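Local coordinates for insecticidal protein (Brevibacillus laterosporus, PDB 7ML9) that is active against the western corn rootworm and probably kills by assembling into a membrane-spanning beta-barrel pore, as relatives in the aerolysin/epsilon-toxin class do, at residues A[41-46]-A[252-257]; A[82-87]-A[226-231]; A[93-98]-A[154-159]; A[128-133]-A[283-288]; A[218-223]-A[268-273]. All coordinates share one frame; numbering follows the deposited sequence.

Interaction 1. Residues A[41-46]-A[252-257]; sequences AGTFNE and KGWGDF. With EDO (1,2-ethanediol), chain E.
A Schellman motif closes helix 242-252, with G253 as its positive-phi C-prime residue, and the chain leaving it lays W254 against helix 28-48. CG of W254 stands anti to its own carbonyl carbon (chi1 -62°), which spreads the indole over the helix backbone at G42. There the CA of G42 makes a CH-pi contact over one face, 3.5 Å from the centroid of the six-membered ring of W254. A glycine at this turn lets the ring come down on the main chain, W254 CH2 lying 3.3 Å from G42 C. K252 CB lies over the rim of the opposite face. Just before the Schellman glycine, a salt bridge joins the two helices on the solvent side: E46 and K252 meet tip to tip, K252 NZ lying 2.8 Å from E46 OE2 on the syn lone pair. The same OE2 of E46 accepts a very short bond, 2.5 Å, from O2 of the ethanediol, which sits at the indole edge and takes weak bonds from W254 NE1.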
# COMPACT_ATOMS: atom_id res chain seq x y z
N ALA A 41 35.42 9.05 -0.88
CA ALA A 41 35.99 9.53 -2.13
C ALA A 41 35.76 11.03 -2.31
O ALA A 41 36.69 11.77 -2.67
CB ALA A 41 35.41 8.75 -3.31
N GLY A 42 34.52 11.49 -2.10
CA GLY A 42 34.23 12.91 -2.30
C GLY A 42 35.08 13.82 -1.44
O GLY A 42 35.55 14.87 -1.90
N THR A 43 35.29 13.46 -0.17
CA THR A 43 36.05 14.31 0.74
C THR A 43 37.52 14.41 0.33
O THR A 43 38.12 15.49 0.38
CB THR A 43 35.90 13.78 2.16
OG1 THR A 43 34.52 13.88 2.57
CG2 THR A 43 36.76 14.57 3.13
N PHE A 44 38.13 13.28 -0.07
CA PHE A 44 39.50 13.34 -0.58
C PHE A 44 39.57 14.11 -1.89
O PHE A 44 40.57 14.79 -2.16
CB PHE A 44 40.06 11.93 -0.78
CG PHE A 44 40.49 11.27 0.49
CD1 PHE A 44 41.32 11.93 1.38
CD2 PHE A 44 40.06 9.99 0.80
CE1 PHE A 44 41.71 11.33 2.57
CE2 PHE A 44 40.45 9.38 1.99
CZ PHE A 44 41.27 10.05 2.87
N ASN A 45 38.53 14.02 -2.71
CA ASN A 45 38.53 14.76 -3.96
C ASN A 45 38.54 16.26 -3.71
O ASN A 45 39.17 17.01 -4.47
CB ASN A 45 37.33 14.37 -4.83
CG ASN A 45 37.51 13.01 -5.44
OD1 ASN A 45 38.61 12.45 -5.41
ND2 ASN A 45 36.44 12.48 -6.01
N GLU A 46 37.85 16.73 -2.67
CA GLU A 46 37.96 18.13 -2.30
C GLU A 46 39.34 18.44 -1.76
O GLU A 46 39.93 19.48 -2.08
CB GLU A 46 36.89 18.51 -1.25
CG GLU A 46 35.43 18.42 -1.79
CD GLU A 46 34.37 18.91 -0.81
OE1 GLU A 46 34.68 19.16 0.39
OE2 GLU A 46 33.20 19.04 -1.23
N LYS A 252 26.05 17.54 -1.37
CA LYS A 252 27.16 17.57 -2.33
C LYS A 252 26.81 16.98 -3.68
O LYS A 252 27.56 17.19 -4.64
CB LYS A 252 28.36 16.77 -1.81
CG LYS A 252 28.91 17.22 -0.48
CD LYS A 252 29.91 18.34 -0.64
CE LYS A 252 30.41 18.82 0.70
NZ LYS A 252 31.21 20.08 0.45
N GLY A 253 25.74 16.20 -3.80
CA GLY A 253 25.56 15.49 -5.03
C GLY A 253 26.43 14.26 -5.18
O GLY A 253 26.69 13.84 -6.31
N TRP A 254 26.88 13.67 -4.08
CA TRP A 254 27.71 12.46 -4.15
C TRP A 254 26.82 11.22 -4.09
O TRP A 254 26.38 10.83 -3.00
CB TRP A 254 28.72 12.43 -3.01
CG TRP A 254 29.71 13.58 -3.01
CD1 TRP A 254 30.00 14.44 -4.03
CD2 TRP A 254 30.54 13.96 -1.91
NE1 TRP A 254 30.97 15.34 -3.62
CE2 TRP A 254 31.32 15.06 -2.33
CE3 TRP A 254 30.71 13.47 -0.60
CZ2 TRP A 254 32.25 15.69 -1.49
CZ3 TRP A 254 31.63 14.09 0.23
CH2 TRP A 254 32.39 15.19 -0.22
N GLY A 255 26.61 10.57 -5.23
CA GLY A 255 25.82 9.36 -5.29
C GLY A 255 24.33 9.63 -5.40
O GLY A 255 23.84 10.74 -5.15
N ASP A 256 23.59 8.58 -5.77
CA ASP A 256 22.14 8.64 -5.97
C ASP A 256 21.46 8.01 -4.75
O ASP A 256 21.45 6.79 -4.59
CB ASP A 256 21.75 7.90 -7.25
CG ASP A 256 20.25 7.98 -7.55
OD1 ASP A 256 19.51 8.68 -6.83
OD2 ASP A 256 19.80 7.32 -8.51
N PHE A 257 20.91 8.85 -3.88
CA PHE A 257 20.17 8.35 -2.73
C PHE A 257 18.77 8.95 -2.71
O PHE A 257 18.31 9.42 -1.67
CB PHE A 257 20.94 8.66 -1.44
CG PHE A 257 22.30 8.01 -1.42
CD1 PHE A 257 22.41 6.67 -1.12
CD2 PHE A 257 23.44 8.72 -1.78
CE1 PHE A 257 23.65 6.03 -1.14
CE2 PHE A 257 24.68 8.10 -1.81
CZ PHE A 257 24.78 6.75 -1.49
C1 EDO E . 31.34 18.50 -5.47
O1 EDO E . 30.04 18.01 -5.12
C2 EDO E . 31.90 19.22 -4.25
O2 EDO E . 32.67 18.27 -3.51

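Interaction 2. Residues A[82-87]-A[226-231]; sequences RISQYK and IAWRVS
R82 NH1 is held by two acceptors: the carbonyl O of W228, 3.1 Å away, and the carboxylate of E40, with which it forms a salt bridge. The W228 oxygen lies in the guanidinium plane and offers a lone pair to NH1. A bend at chi2 (-72°) brings the tip of R82 back to strand 201-229 although its CB points away. Backbone pairing follows in antiparallel register. W228 N donates to R82 O at 2.8 Å, from above the carbonyl plane, while S84 and I226 form a hydrogen-bonded pair, S84 N to I226 O at 3.0 Å and I226 N to S84 O at 2.8 Å. Beside this ladder the W228 indole turns its edge to S84, and NE1 of W228 gives a straight bond (160°) to OG of S84, 3.0 Å away and close to the ring plane. On the face carrying I83 and A227, opposite that of S84 and I226, CD1 of I83 touches CB of A227 at 4.0 Å. The chain turns a corner at Q85. Helix 242-252 covers the I83 and A227 face, helix 28-48 supplies E40, and strand 238-241 pairs with the far side of 226-229.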
# COMPACT_ATOMS: atom_id res chain seq x y z
N ARG A 82 32.08 -1.26 6.40
CA ARG A 82 31.69 0.11 6.07
C ARG A 82 30.57 0.62 6.96
O ARG A 82 30.39 1.84 7.10
CB ARG A 82 31.25 0.19 4.61
CG ARG A 82 32.35 0.08 3.58
CD ARG A 82 33.20 1.35 3.59
NE ARG A 82 34.22 1.34 2.54
CZ ARG A 82 35.14 2.29 2.41
NH1 ARG A 82 35.16 3.32 3.26
NH2 ARG A 82 36.03 2.23 1.43
N ILE A 83 29.78 -0.28 7.56
CA ILE A 83 28.66 0.11 8.42
C ILE A 83 28.68 -0.71 9.70
O ILE A 83 28.89 -1.92 9.66
CB ILE A 83 27.31 -0.07 7.69
CG1 ILE A 83 27.23 0.85 6.47
CG2 ILE A 83 26.16 0.21 8.66
CD1 ILE A 83 27.06 2.31 6.84
N SER A 84 28.49 -0.05 10.83
CA SER A 84 28.32 -0.77 12.08
C SER A 84 27.07 -0.25 12.76
O SER A 84 26.57 0.82 12.42
CB SER A 84 29.54 -0.62 13.01
OG SER A 84 29.64 0.71 13.50
N GLN A 85 26.58 -1.04 13.72
CA GLN A 85 25.37 -0.71 14.47
C GLN A 85 24.16 -0.55 13.56
O GLN A 85 23.28 0.26 13.82
CB GLN A 85 25.56 0.54 15.33
CG GLN A 85 26.39 0.33 16.58
CD GLN A 85 26.81 1.64 17.21
OE1 GLN A 85 25.97 2.46 17.59
NE2 GLN A 85 28.12 1.85 17.33
N TYR A 86 24.12 -1.33 12.48
CA TYR A 86 22.99 -1.27 11.56
C TYR A 86 21.76 -1.86 12.24
O TYR A 86 21.82 -2.94 12.83
CB TYR A 86 23.31 -2.04 10.28
CG TYR A 86 22.10 -2.20 9.37
CD1 TYR A 86 21.66 -1.15 8.58
CD2 TYR A 86 21.38 -3.39 9.35
CE1 TYR A 86 20.53 -1.29 7.76
CE2 TYR A 86 20.24 -3.53 8.54
CZ TYR A 86 19.83 -2.48 7.74
OH TYR A 86 18.72 -2.62 6.93
N LYS A 87 20.63 -1.15 12.15
CA LYS A 87 19.44 -1.55 12.88
C LYS A 87 18.21 -1.03 12.14
O LYS A 87 18.21 0.11 11.69
CB LYS A 87 19.47 -0.98 14.31
CG LYS A 87 18.30 -1.37 15.18
CD LYS A 87 18.66 -1.16 16.64
CE LYS A 87 17.81 -2.04 17.55
NZ LYS A 87 16.47 -1.44 17.77
N ILE A 226 26.34 3.49 11.59
CA ILE A 226 27.56 4.30 11.63
C ILE A 226 28.36 3.99 10.38
O ILE A 226 28.67 2.83 10.12
CB ILE A 226 28.42 3.99 12.88
CG1 ILE A 226 27.64 4.19 14.18
CG2 ILE A 226 29.70 4.84 12.86
CD1 ILE A 226 27.16 5.61 14.38
N ALA A 227 28.71 5.03 9.60
CA ALA A 227 29.43 4.84 8.35
C ALA A 227 30.93 5.01 8.57
O ALA A 227 31.36 6.02 9.13
CB ALA A 227 28.95 5.81 7.27
N TRP A 228 31.72 4.06 8.07
CA TRP A 228 33.16 4.02 8.34
C TRP A 228 33.91 4.39 7.07
O TRP A 228 33.70 3.78 6.01
CB TRP A 228 33.59 2.64 8.88
CG TRP A 228 33.15 2.46 10.29
CD1 TRP A 228 31.91 2.05 10.72
CD2 TRP A 228 33.91 2.75 11.48
NE1 TRP A 228 31.86 2.08 12.09
CE2 TRP A 228 33.07 2.50 12.58
CE3 TRP A 228 35.22 3.20 11.71
CZ2 TRP A 228 33.50 2.67 13.90
CZ3 TRP A 228 35.64 3.38 13.01
CH2 TRP A 228 34.78 3.11 14.09
N ARG A 229 34.80 5.40 7.18
CA ARG A 229 35.54 5.93 6.05
C ARG A 229 36.94 6.31 6.51
O ARG A 229 37.13 6.76 7.64
CB ARG A 229 34.90 7.22 5.46
CG ARG A 229 33.59 7.06 4.75
CD ARG A 229 32.40 7.22 5.69
NE ARG A 229 32.32 8.55 6.28
CZ ARG A 229 32.41 8.77 7.58
NH1 ARG A 229 32.59 7.75 8.42
NH2 ARG A 229 32.35 10.01 8.05
N VAL A 230 37.92 6.16 5.63
CA VAL A 230 39.17 6.88 5.90
C VAL A 230 38.99 8.30 5.40
O VAL A 230 38.27 8.56 4.43
CB VAL A 230 40.40 6.21 5.28
CG1 VAL A 230 40.73 4.93 6.05
CG2 VAL A 230 40.21 5.94 3.79
N SER A 231 39.66 9.22 6.08
CA SER A 231 39.47 10.65 5.89
C SER A 231 40.73 11.37 6.35
O SER A 231 41.57 10.77 7.04
CB SER A 231 38.24 11.14 6.67
OG SER A 231 38.51 11.27 8.05

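Interaction 3. Residues A[93-98]-A[154-159]; sequences ATLEGS and ATMKFP. With ACT (acetate ion), chain D.
F158, the aromatic ring of this contact, meets the ring of F275 on strand 266-289 with the planes at about 35°, and offers L95 its CB rather than its ring. The L95 and F158 side chains cross at about a right angle, CD1 of L95 meeting F158 CB at 4.0 Å, while CD2 of L95 lies against CD of P159. L95 gets there with CG anti to its backbone N (chi1 -175°), which turns the branched end toward F158 and P159. Further back, A93 CB sits between the CB atoms of A154 and M156, 4.0 Å and 3.9 Å away. M156 bends at chi2 and chi3, so its sulphur SD comes to rest 3.7 Å from L95 N, alongside the backbone. The strands run roughly parallel, 33° apart, and waters bridge main chains that share no direct hydrogen bond: one links A93 N to T155 O, a second A93 O to K157 N, a third L95 N to K157 O. Strand 153-160 pairs with 165-172 as a two-stranded hairpin packed on the long sheet. In aerolysin-type relatives such a hairpin opens to build the pore barrel, and a water-bridged seat is consistent with that role here.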
# COMPACT_ATOMS: atom_id res chain seq x y z
N ALA A 93 3.67 1.99 6.79
CA ALA A 93 3.16 2.14 5.43
C ALA A 93 1.97 3.07 5.46
O ALA A 93 1.14 3.00 6.38
CB ALA A 93 2.78 0.78 4.82
N THR A 94 1.91 3.97 4.49
CA THR A 94 0.87 4.99 4.47
C THR A 94 0.26 5.05 3.08
O THR A 94 0.90 4.74 2.07
CB THR A 94 1.39 6.38 4.87
OG1 THR A 94 2.24 6.90 3.84
CG2 THR A 94 2.18 6.30 6.16
N LEU A 95 -1.01 5.45 3.05
CA LEU A 95 -1.71 5.62 1.79
C LEU A 95 -1.06 6.73 0.99
O LEU A 95 -0.72 7.79 1.52
CB LEU A 95 -3.18 5.94 2.06
CG LEU A 95 -4.06 6.04 0.82
CD1 LEU A 95 -4.20 4.67 0.18
CD2 LEU A 95 -5.41 6.60 1.22
N GLU A 96 -0.89 6.49 -0.31
CA GLU A 96 -0.16 7.40 -1.19
C GLU A 96 -1.11 7.95 -2.24
O GLU A 96 -1.60 7.19 -3.10
CB GLU A 96 1.02 6.69 -1.83
CG GLU A 96 2.06 7.65 -2.34
CD GLU A 96 1.89 7.92 -3.79
OE1 GLU A 96 1.65 9.08 -4.16
OE2 GLU A 96 2.01 6.95 -4.57
N GLY A 97 -1.36 9.25 -2.20
CA GLY A 97 -2.23 9.88 -3.18
C GLY A 97 -3.70 9.60 -2.90
O GLY A 97 -4.11 9.32 -1.77
N SER A 98 -4.50 9.67 -3.96
CA SER A 98 -5.93 9.40 -3.91
C SER A 98 -6.23 8.07 -4.57
O SER A 98 -5.99 7.92 -5.78
CB SER A 98 -6.72 10.51 -4.62
OG SER A 98 -7.13 11.51 -3.71
N ALA A 154 4.48 -4.20 7.38
CA ALA A 154 3.76 -3.05 7.91
C ALA A 154 2.34 -3.10 7.37
O ALA A 154 2.12 -3.48 6.21
CB ALA A 154 4.43 -1.72 7.54
N THR A 155 1.40 -2.70 8.20
CA THR A 155 -0.01 -2.69 7.85
C THR A 155 -0.43 -1.29 7.44
O THR A 155 -0.10 -0.31 8.12
CB THR A 155 -0.86 -3.18 9.02
OG1 THR A 155 -0.52 -4.55 9.26
CG2 THR A 155 -2.35 -3.06 8.69
N MET A 156 -1.14 -1.21 6.32
CA MET A 156 -1.63 0.06 5.81
C MET A 156 -3.15 0.04 5.81
O MET A 156 -3.76 -0.95 5.39
CB MET A 156 -1.12 0.32 4.40
CG MET A 156 -1.28 1.75 4.03
SD MET A 156 -1.57 1.92 2.28
CE MET A 156 -3.00 0.90 2.06
N LYS A 157 -3.75 1.13 6.28
CA LYS A 157 -5.20 1.28 6.32
C LYS A 157 -5.64 2.33 5.31
O LYS A 157 -4.96 3.34 5.10
CB LYS A 157 -5.68 1.68 7.71
CG LYS A 157 -5.29 0.68 8.79
CD LYS A 157 -5.14 1.36 10.16
CE LYS A 157 -6.12 2.51 10.36
NZ LYS A 157 -7.54 2.07 10.20
N PHE A 158 -6.79 2.09 4.69
CA PHE A 158 -7.32 2.98 3.68
C PHE A 158 -8.84 2.99 3.79
O PHE A 158 -9.44 1.99 4.20
CB PHE A 158 -6.91 2.55 2.26
CG PHE A 158 -7.16 1.09 1.96
CD1 PHE A 158 -6.29 0.11 2.43
CD2 PHE A 158 -8.24 0.70 1.19
CE1 PHE A 158 -6.51 -1.23 2.15
CE2 PHE A 158 -8.47 -0.64 0.90
CZ PHE A 158 -7.60 -1.61 1.38
N PRO A 159 -9.48 4.11 3.47
CA PRO A 159 -10.94 4.14 3.45
C PRO A 159 -11.48 3.51 2.18
O PRO A 159 -10.86 3.57 1.11
CB PRO A 159 -11.28 5.63 3.52
CG PRO A 159 -9.94 6.37 3.60
CD PRO A 159 -8.92 5.41 3.07
C ACT D . -2.94 6.95 -6.36
O ACT D . -1.88 6.51 -5.84
OXT ACT D . -3.27 8.16 -6.51
CH3 ACT D . -3.95 5.84 -6.89
O HOH W 1 2.20 0.77 9.10
O HOH W 2 -1.57 3.20 7.45
O HOH W 3 -2.52 4.79 5.71

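Interaction 4. Residues A[128-133]-A[283-288]; sequences PEFNYT and FILKIE
The contact is van der Waals packing of side chains on side chains and on backbone. F130 and L285 cross obliquely, and the touching branch of the leucine is CD2, 4.0 Å from F130 CD1 and 4.1 Å from F130 CE1. Both side chains place CG anti to their own carbonyl carbon (chi1 -64° for F130, -58° for L285), which points them toward each other between the two strands. The second meeting is aromatic tip against backbone: CZ of F283 points at the main chain of the other strand, 4.3 Å from N131 C and 4.4 Å from Y132 N, the latter near the plane of the F283 ring. Y132 CB completes this patch at 4.5 Å from F283 CZ, its phenol leading away. The strand axes lie 9.8 Å apart and the directions differ by 135°, the spacing of two layers rather than of paired neighbours. F130 and Y132 bond through their backbones to strand 178-189, F283 and L285 to strand 303-323. Strand 201-229 lends A206 to both F130 and L285, and strand 86-115 meets F130 and Y132, so the contact lies in a beta-sandwich-like core at this end of the molecule.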
# COMPACT_ATOMS: atom_id res chain seq x y z
N PRO A 128 -39.67 -8.93 2.00
CA PRO A 128 -38.73 -9.79 2.72
C PRO A 128 -37.36 -9.12 2.76
O PRO A 128 -37.11 -8.11 2.10
CB PRO A 128 -38.70 -11.08 1.89
CG PRO A 128 -39.89 -11.00 0.97
CD PRO A 128 -40.13 -9.54 0.74
N GLU A 129 -36.47 -9.68 3.58
CA GLU A 129 -35.06 -9.35 3.47
C GLU A 129 -34.45 -10.10 2.30
O GLU A 129 -34.77 -11.27 2.05
CB GLU A 129 -34.33 -9.72 4.76
CG GLU A 129 -34.74 -8.84 5.90
CD GLU A 129 -34.12 -9.27 7.21
OE1 GLU A 129 -33.58 -10.40 7.27
OE2 GLU A 129 -34.17 -8.48 8.17
N PHE A 130 -33.60 -9.42 1.55
CA PHE A 130 -32.83 -10.10 0.52
C PHE A 130 -31.41 -10.29 1.05
O PHE A 130 -31.02 -9.70 2.07
CB PHE A 130 -32.85 -9.33 -0.79
CG PHE A 130 -34.24 -9.22 -1.41
CD1 PHE A 130 -35.08 -8.17 -1.09
CD2 PHE A 130 -34.68 -10.18 -2.32
CE1 PHE A 130 -36.34 -8.06 -1.65
CE2 PHE A 130 -35.96 -10.09 -2.90
CZ PHE A 130 -36.78 -9.03 -2.56
N ASN A 131 -30.65 -11.15 0.38
CA ASN A 131 -29.32 -11.51 0.85
C ASN A 131 -28.42 -11.83 -0.33
O ASN A 131 -28.89 -12.07 -1.45
CB ASN A 131 -29.36 -12.70 1.82
CG ASN A 131 -29.54 -14.03 1.10
OD1 ASN A 131 -28.59 -14.61 0.56
ND2 ASN A 131 -30.78 -14.53 1.10
N TYR A 132 -27.12 -11.85 -0.07
CA TYR A 132 -26.16 -12.25 -1.09
C TYR A 132 -24.93 -12.75 -0.36
O TYR A 132 -24.54 -12.18 0.66
CB TYR A 132 -25.80 -11.10 -2.05
CG TYR A 132 -25.32 -11.57 -3.40
CD1 TYR A 132 -23.97 -11.85 -3.62
CD2 TYR A 132 -26.21 -11.76 -4.45
CE1 TYR A 132 -23.53 -12.30 -4.85
CE2 TYR A 132 -25.77 -12.21 -5.68
CZ TYR A 132 -24.43 -12.47 -5.88
OH TYR A 132 -24.00 -12.92 -7.09
N THR A 133 -24.34 -13.83 -0.85
CA THR A 133 -23.12 -14.38 -0.27
C THR A 133 -21.97 -13.93 -1.15
O THR A 133 -21.86 -14.32 -2.31
CB THR A 133 -23.19 -15.90 -0.15
OG1 THR A 133 -24.22 -16.23 0.78
CG2 THR A 133 -21.84 -16.45 0.37
N PHE A 283 -27.88 -2.30 -1.66
CA PHE A 283 -28.89 -2.94 -2.50
C PHE A 283 -29.73 -1.87 -3.20
O PHE A 283 -30.03 -0.82 -2.62
CB PHE A 283 -29.82 -3.85 -1.68
CG PHE A 283 -29.19 -5.16 -1.26
CD1 PHE A 283 -29.18 -6.24 -2.12
CD2 PHE A 283 -28.63 -5.29 0.00
CE1 PHE A 283 -28.61 -7.47 -1.72
CE2 PHE A 283 -28.06 -6.50 0.41
CZ PHE A 283 -28.06 -7.58 -0.45
N ILE A 284 -30.11 -2.15 -4.44
CA ILE A 284 -31.19 -1.44 -5.11
C ILE A 284 -32.37 -2.39 -5.28
O ILE A 284 -32.20 -3.51 -5.80
CB ILE A 284 -30.73 -0.84 -6.45
CG1 ILE A 284 -31.89 -0.13 -7.16
CG2 ILE A 284 -30.11 -1.90 -7.33
CD1 ILE A 284 -31.45 1.07 -7.99
N LEU A 285 -33.55 -1.97 -4.83
CA LEU A 285 -34.80 -2.70 -5.05
C LEU A 285 -35.57 -2.04 -6.18
O LEU A 285 -35.77 -0.82 -6.18
CB LEU A 285 -35.66 -2.72 -3.79
CG LEU A 285 -35.06 -3.32 -2.53
CD1 LEU A 285 -36.12 -3.49 -1.45
CD2 LEU A 285 -34.41 -4.64 -2.86
N LYS A 286 -35.98 -2.84 -7.15
CA LYS A 286 -36.74 -2.40 -8.30
C LYS A 286 -38.16 -2.96 -8.17
O LYS A 286 -38.34 -4.18 -8.04
CB LYS A 286 -36.05 -2.89 -9.57
CG LYS A 286 -36.74 -2.66 -10.89
CD LYS A 286 -36.08 -3.56 -11.93
CE LYS A 286 -35.68 -2.81 -13.18
NZ LYS A 286 -36.23 -3.47 -14.40
N ILE A 287 -39.15 -2.07 -8.18
CA ILE A 287 -40.55 -2.43 -7.96
C ILE A 287 -41.27 -2.42 -9.30
O ILE A 287 -41.31 -1.38 -9.97
CB ILE A 287 -41.23 -1.47 -6.98
CG1 ILE A 287 -40.36 -1.23 -5.75
CG2 ILE A 287 -42.65 -1.97 -6.64
CD1 ILE A 287 -40.06 -2.48 -4.98
N GLU A 288 -41.85 -3.55 -9.68
CA GLU A 288 -42.54 -3.69 -10.96
C GLU A 288 -44.02 -3.99 -10.74
O GLU A 288 -44.38 -4.80 -9.89
CB GLU A 288 -41.93 -4.80 -11.81
CG GLU A 288 -40.51 -4.53 -12.28
CD GLU A 288 -39.97 -5.66 -13.14
OE1 GLU A 288 -40.58 -6.76 -13.15
OE2 GLU A 288 -38.93 -5.45 -13.82

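Interaction 5. Residues A[218-223]-A[268-273]; sequences NLYANV and IVKGQG
Four backbone hydrogen bonds, two to each hydrogen-bonded pair, tie strands 201-229 and 266-289 into an antiparallel ladder of the long, curved sheet that runs along this aerolysin-class toxin. L219 and G271 exchange two of them: G271 N to L219 O is the shortest at 2.7 Å, and L219 N to G271 O is 3.0 Å and nearly straight, though its donor sits well above the carbonyl plane. A221 and V269 form the second pair, with V269 N bonded 2.9 Å from A221 O almost along the C=O axis. CA-H...O contacts fill the rungs between, as from K270 CA to L219 O.

On the face carrying Y220, the phenol lies side by side with K270, CE1 of Y220 3.6 Å from CG of K270, while its CD1 rests against CG2 of I268. The ring also stacks on W92 of strand 86-115. K270 bends at chi3 and chi4, bringing NZ into weak bonds with Q272 OE1 and G271 O of its own strand. On the other face L219 leans over the backbone of G271 and Q272, and V269, with CG1 in the crowded position between backbone N and carbonyl carbon (chi1 63°), sets CG1 3.9 Å from A221 CB.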
# COMPACT_ATOMS: atom_id res chain seq x y z
N ASN A 218 3.02 4.05 0.22
CA ASN A 218 4.43 4.29 0.53
C ASN A 218 4.86 3.36 1.66
O ASN A 218 4.17 3.25 2.68
CB ASN A 218 4.67 5.74 0.93
CG ASN A 218 4.40 6.70 -0.18
OD1 ASN A 218 3.83 7.77 0.05
ND2 ASN A 218 4.78 6.34 -1.39
N LEU A 219 5.99 2.70 1.47
CA LEU A 219 6.60 1.84 2.48
C LEU A 219 7.84 2.55 3.02
O LEU A 219 8.64 3.08 2.24
CB LEU A 219 6.99 0.49 1.87
CG LEU A 219 5.88 -0.16 1.02
CD1 LEU A 219 6.39 -1.46 0.43
CD2 LEU A 219 4.65 -0.40 1.86
N TYR A 220 7.98 2.60 4.35
CA TYR A 220 9.04 3.38 4.99
C TYR A 220 9.75 2.51 6.02
O TYR A 220 9.11 1.75 6.75
CB TYR A 220 8.52 4.64 5.70
CG TYR A 220 7.91 5.68 4.80
CD1 TYR A 220 8.70 6.47 3.99
CD2 TYR A 220 6.53 5.89 4.78
CE1 TYR A 220 8.14 7.44 3.17
CE2 TYR A 220 5.97 6.85 3.96
CZ TYR A 220 6.78 7.63 3.16
OH TYR A 220 6.22 8.58 2.34
N ALA A 221 11.06 2.63 6.10
CA ALA A 221 11.79 2.04 7.21
C ALA A 221 12.76 3.08 7.74
O ALA A 221 13.42 3.78 6.96
CB ALA A 221 12.52 0.76 6.78
N ASN A 222 12.82 3.21 9.06
CA ASN A 222 13.79 4.06 9.73
C ASN A 222 14.93 3.16 10.18
O ASN A 222 14.70 2.20 10.93
CB ASN A 222 13.15 4.78 10.92
CG ASN A 222 14.11 5.69 11.67
OD1 ASN A 222 15.17 5.27 12.13
ND2 ASN A 222 13.72 6.95 11.81
N VAL A 223 16.14 3.42 9.68
CA VAL A 223 17.28 2.56 9.96
C VAL A 223 18.43 3.38 10.54
O VAL A 223 18.62 4.55 10.20
CB VAL A 223 17.76 1.78 8.71
CG1 VAL A 223 16.59 1.06 8.03
CG2 VAL A 223 18.42 2.69 7.73
N ILE A 268 15.63 7.50 6.77
CA ILE A 268 14.37 6.87 6.38
C ILE A 268 14.49 6.47 4.92
O ILE A 268 14.85 7.30 4.07
CB ILE A 268 13.18 7.81 6.60
CG1 ILE A 268 13.03 8.14 8.08
CG2 ILE A 268 11.89 7.19 6.05
CD1 ILE A 268 12.10 9.30 8.35
N VAL A 269 14.20 5.21 4.61
CA VAL A 269 14.26 4.71 3.25
C VAL A 269 12.84 4.39 2.80
O VAL A 269 12.03 3.90 3.59
CB VAL A 269 15.20 3.49 3.12
CG1 VAL A 269 14.72 2.31 3.95
CG2 VAL A 269 15.39 3.12 1.67
N LYS A 270 12.53 4.68 1.53
CA LYS A 270 11.16 4.61 1.02
C LYS A 270 11.07 3.57 -0.08
O LYS A 270 11.91 3.54 -0.98
CB LYS A 270 10.70 5.96 0.49
CG LYS A 270 9.23 5.99 0.08
CD LYS A 270 8.88 7.25 -0.70
CE LYS A 270 8.80 6.95 -2.19
NZ LYS A 270 7.58 6.17 -2.54
N GLY A 271 10.04 2.71 0.01
CA GLY A 271 9.65 1.83 -1.08
C GLY A 271 8.19 2.07 -1.44
O GLY A 271 7.60 3.07 -1.01
N GLN A 272 7.59 1.16 -2.21
CA GLN A 272 6.26 1.39 -2.76
C GLN A 272 5.51 0.07 -2.90
O GLN A 272 6.10 -0.98 -3.18
CB GLN A 272 6.31 2.05 -4.14
CG GLN A 272 6.07 3.54 -4.14
CD GLN A 272 6.32 4.14 -5.51
OE1 GLN A 272 7.05 5.14 -5.64
NE2 GLN A 272 5.71 3.55 -6.54
N GLY A 273 4.18 0.16 -2.78
CA GLY A 273 3.32 -0.97 -3.10
C GLY A 273 2.04 -0.50 -3.77
O GLY A 273 1.76 0.70 -3.88

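Overall arrangement
Interaction 1 is the surface contact of the set and joins two helices through a tryptophan and a salt bridge; interaction 4, about 67 Å away between centres, is buried packing. Interactions 2 and 5 share strand 201-229 and its backbone ladders, touching where K87 meets V223, but interaction 2 adds side-chain bonds at a sheet edge beside the helices. F44 of segment 41-46 packs on V230 and S231, linking interactions 1 and 2. Strand 266-289 carries both 4 and 5. Interaction 3, near the middle of the molecule, replaces ladder bonds with waters; a probable hydrogen bond from N218 N to T94 O joins it to interaction 5, where A93 also packs on L219.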